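Local coordinates for protein pinoresinol-lariciresinol reductase (Thuja plicata, PDB 1QYD) that reduces pinoresinol to lariciresinol and then lariciresinol to secoisolariciresinol with NADPH, two enantioselective steps in the biosynthesis of plant lignans, at residues K3-V7 with I205-D209. Numbering follows the deposited sequence.
Sequences KKSRV and IKSID
Build K3-V7 as an extended chain, every residue in the beta region of phi/psi, so that K3, S5 and V7 point their CA-to-CB bonds toward I205-D209 while K4 and R6 point away. I205-D209 comes from the C-terminal part of helix 197-207: phi/psi stay helical from I205 (-78/-18) through S207 (-73/-42), followed by I208 at -23/-55 and D209 at -107/3; I208 and D209 aim CA-to-CB at the first segment. The backbones stay well apart, the nearest CA pair being S5 and D209 at 7.7 Å.

The polar part centres on one carboxylate oxygen of D209 (chi1 m). K3 starts from a p chi1 and then runs fully trans, which carries its ammonium across the gap to a salt bridge, NZ of K3 to OD2 of D209 at 2.8 Å. The hydroxyl of S5, with chi1 m, donates to the same oxygen, S5 OG to D209 OD2 at 2.7 Å. K3 NZ also comes within 3.5 Å of I205 O, a looser approach in the last helical turn, where carbonyl dipoles probably favour a positive charge.

Apolar packing lies deeper: V7 CG1 (chi1 m, -40°) meets I208 CD1 at 4.0 Å, both side chains buried; I208 has chi1 at -94°, between wells, and chi2 t, carrying CD1 toward V7.

In the Rossmann-type NADP(H)-binding domain, this contact ties the lead-in and first residue of the first, central strand, 7-10, to a helix end some 200 residues later. I205 rests on I20, A23 and S24 of helix 17-26, which V7 also touches at S24, and I208 lies over V79 and I81 of the adjacent parallel strand 79-82.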
ATOM      1  N   LYS A   3     -22.546  13.775 -29.442  1.00 49.77           N
ATOM      2  CA  LYS A   3     -22.604  14.840 -28.421  1.00 46.77           C
ATOM      3  C   LYS A   3     -21.408  15.680 -27.971  1.00 41.58           C
ATOM      4  O   LYS A   3     -20.263  15.282 -28.098  1.00 34.44           O
ATOM      5  CB  LYS A   3     -23.271  14.262 -27.132  1.00 50.26           C
ATOM      6  CG  LYS A   3     -22.823  12.908 -26.628  1.00 51.40           C
ATOM      7  CD  LYS A   3     -23.744  12.418 -25.517  1.00 50.68           C
ATOM      8  CE  LYS A   3     -23.198  11.098 -24.962  1.00 50.59           C
ATOM      9  NZ  LYS A   3     -23.535  10.926 -23.555  1.00 47.75           N
ATOM     10  N   LYS A   4     -21.740  16.882 -27.450  1.00 40.79           N
ATOM     11  CA  LYS A   4     -20.827  17.883 -26.892  1.00 40.48           C
ATOM     12  C   LYS A   4     -20.785  17.921 -25.353  1.00 39.47           C
ATOM     13  O   LYS A   4     -21.621  18.532 -24.675  1.00 46.20           O
ATOM     14  CB  LYS A   4     -21.212  19.282 -27.376  1.00 41.46           C
ATOM     15  CG  LYS A   4     -21.278  19.469 -28.888  1.00 49.38           C
ATOM     16  CD  LYS A   4     -21.435  20.949 -29.241  1.00 51.17           C
ATOM     17  CE  LYS A   4     -20.140  21.755 -28.999  1.00 56.67           C
ATOM     18  NZ  LYS A   4     -19.002  21.254 -29.765  1.00 57.31           N
ATOM     19  N   SER A   5     -19.817  17.235 -24.758  1.00 32.04           N
ATOM     20  CA  SER A   5     -19.601  17.250 -23.320  1.00 26.01           C
ATOM     21  C   SER A   5     -18.101  17.323 -23.221  1.00 24.81           C
ATOM     22  O   SER A   5     -17.399  16.976 -24.170  1.00 29.76           O
ATOM     23  CB  SER A   5     -20.053  15.981 -22.641  1.00 26.28           C
ATOM     24  OG  SER A   5     -21.290  15.578 -23.198  1.00 31.76           O
ATOM     25  N   ARG A   6     -17.549  17.768 -22.103  1.00 20.80           N
ATOM     26  CA  ARG A   6     -16.122  17.923 -22.067  1.00 16.48           C
ATOM     27  C   ARG A   6     -15.499  16.971 -21.092  1.00 15.28           C
ATOM     28  O   ARG A   6     -15.725  17.027 -19.883  1.00 10.92           O
ATOM     29  CB  ARG A   6     -15.824  19.366 -21.727  1.00 25.47           C
ATOM     30  CG  ARG A   6     -16.148  20.269 -22.910  1.00 29.97           C
ATOM     31  CD  ARG A   6     -15.823  21.715 -22.635  1.00 36.38           C
ATOM     32  NE  ARG A   6     -15.916  22.489 -23.858  1.00 44.93           N
ATOM     33  CZ  ARG A   6     -15.666  23.803 -23.890  1.00 53.18           C
ATOM     34  NH1 ARG A   6     -15.324  24.470 -22.774  1.00 54.17           N
ATOM     35  NH2 ARG A   6     -15.722  24.449 -25.066  1.00 52.89           N
ATOM     36  N   VAL A   7     -14.714  16.047 -21.663  1.00 15.18           N
ATOM     37  CA  VAL A   7     -14.193  15.022 -20.786  1.00 16.56           C
ATOM     38  C   VAL A   7     -12.716  15.146 -20.591  1.00 15.52           C
ATOM     39  O   VAL A   7     -11.946  15.556 -21.447  1.00 22.21           O
ATOM     40  CB  VAL A   7     -14.578  13.566 -21.297  1.00 12.21           C
ATOM     41  CG1 VAL A   7     -16.026  13.591 -21.830  1.00  7.44           C
ATOM     42  CG2 VAL A   7     -13.641  13.070 -22.374  1.00 18.82           C
ATOM     43  N   ILE A 205     -18.591   6.040 -22.210  1.00 14.53           N
ATOM     44  CA  ILE A 205     -18.844   7.376 -22.713  1.00 14.07           C
ATOM     45  C   ILE A 205     -20.331   7.624 -22.978  1.00 16.72           C
ATOM     46  O   ILE A 205     -20.788   8.773 -23.043  1.00 19.55           O
ATOM     47  CB  ILE A 205     -17.937   7.593 -23.955  1.00  5.01           C
ATOM     48  CG1 ILE A 205     -16.618   8.072 -23.425  1.00  4.14           C
ATOM     49  CG2 ILE A 205     -18.350   8.708 -24.878  1.00  2.00           C
ATOM     50  CD1 ILE A 205     -15.782   6.956 -22.778  1.00 19.27           C
ATOM     51  N   LYS A 206     -21.107   6.541 -23.079  1.00 15.55           N
ATOM     52  CA  LYS A 206     -22.566   6.620 -23.162  1.00 15.16           C
ATOM     53  C   LYS A 206     -23.269   6.762 -21.787  1.00 13.42           C
ATOM     54  O   LYS A 206     -24.415   7.197 -21.732  1.00  8.41           O
ATOM     55  CB  LYS A 206     -23.092   5.378 -23.883  1.00 16.63           C
ATOM     56  CG  LYS A 206     -22.590   5.319 -25.323  1.00 12.31           C
ATOM     57  CD  LYS A 206     -23.574   4.562 -26.183  1.00  5.00           C
ATOM     58  CE  LYS A 206     -23.167   4.835 -27.602  1.00  2.00           C
ATOM     59  NZ  LYS A 206     -24.307   4.813 -28.472  1.00  2.00           N
ATOM     60  N   SER A 207     -22.644   6.398 -20.650  1.00  9.97           N
ATOM     61  CA  SER A 207     -23.206   6.630 -19.341  1.00  9.09           C
ATOM     62  C   SER A 207     -23.131   8.110 -18.962  1.00 18.92           C
ATOM     63  O   SER A 207     -24.082   8.671 -18.431  1.00 22.34           O
ATOM     64  CB  SER A 207     -22.460   5.838 -18.287  1.00  2.00           C
ATOM     65  OG  SER A 207     -21.062   6.094 -18.234  1.00  2.00           O
ATOM     66  N   ILE A 208     -21.960   8.669 -19.296  1.00 23.34           N
ATOM     67  CA  ILE A 208     -21.408   9.983 -19.030  1.00 23.41           C
ATOM     68  C   ILE A 208     -22.344  11.119 -18.725  1.00 25.06           C
ATOM     69  O   ILE A 208     -22.218  11.772 -17.690  1.00 27.47           O
ATOM     70  CB  ILE A 208     -20.479  10.260 -20.246  1.00 25.38           C
ATOM     71  CG1 ILE A 208     -19.113   9.824 -19.805  1.00 24.65           C
ATOM     72  CG2 ILE A 208     -20.384  11.700 -20.695  1.00 25.15           C
ATOM     73  CD1 ILE A 208     -17.988  10.250 -20.784  1.00 34.25           C
ATOM     74  N   ASP A 209     -23.280  11.333 -19.644  1.00 27.78           N
ATOM     75  CA  ASP A 209     -24.261  12.398 -19.529  1.00 21.84           C
ATOM     76  C   ASP A 209     -25.663  11.896 -19.181  1.00 25.25           C
ATOM     77  O   ASP A 209     -26.579  12.715 -19.106  1.00 30.81           O
ATOM     78  CB  ASP A 209     -24.336  13.171 -20.852  1.00 21.28           C
ATOM     79  CG  ASP A 209     -23.016  13.627 -21.456  1.00 19.94           C
ATOM     80  OD1 ASP A 209     -22.185  14.192 -20.750  1.00 23.54           O
ATOM     81  OD2 ASP A 209     -22.815  13.421 -22.644  1.00 16.94           O
TER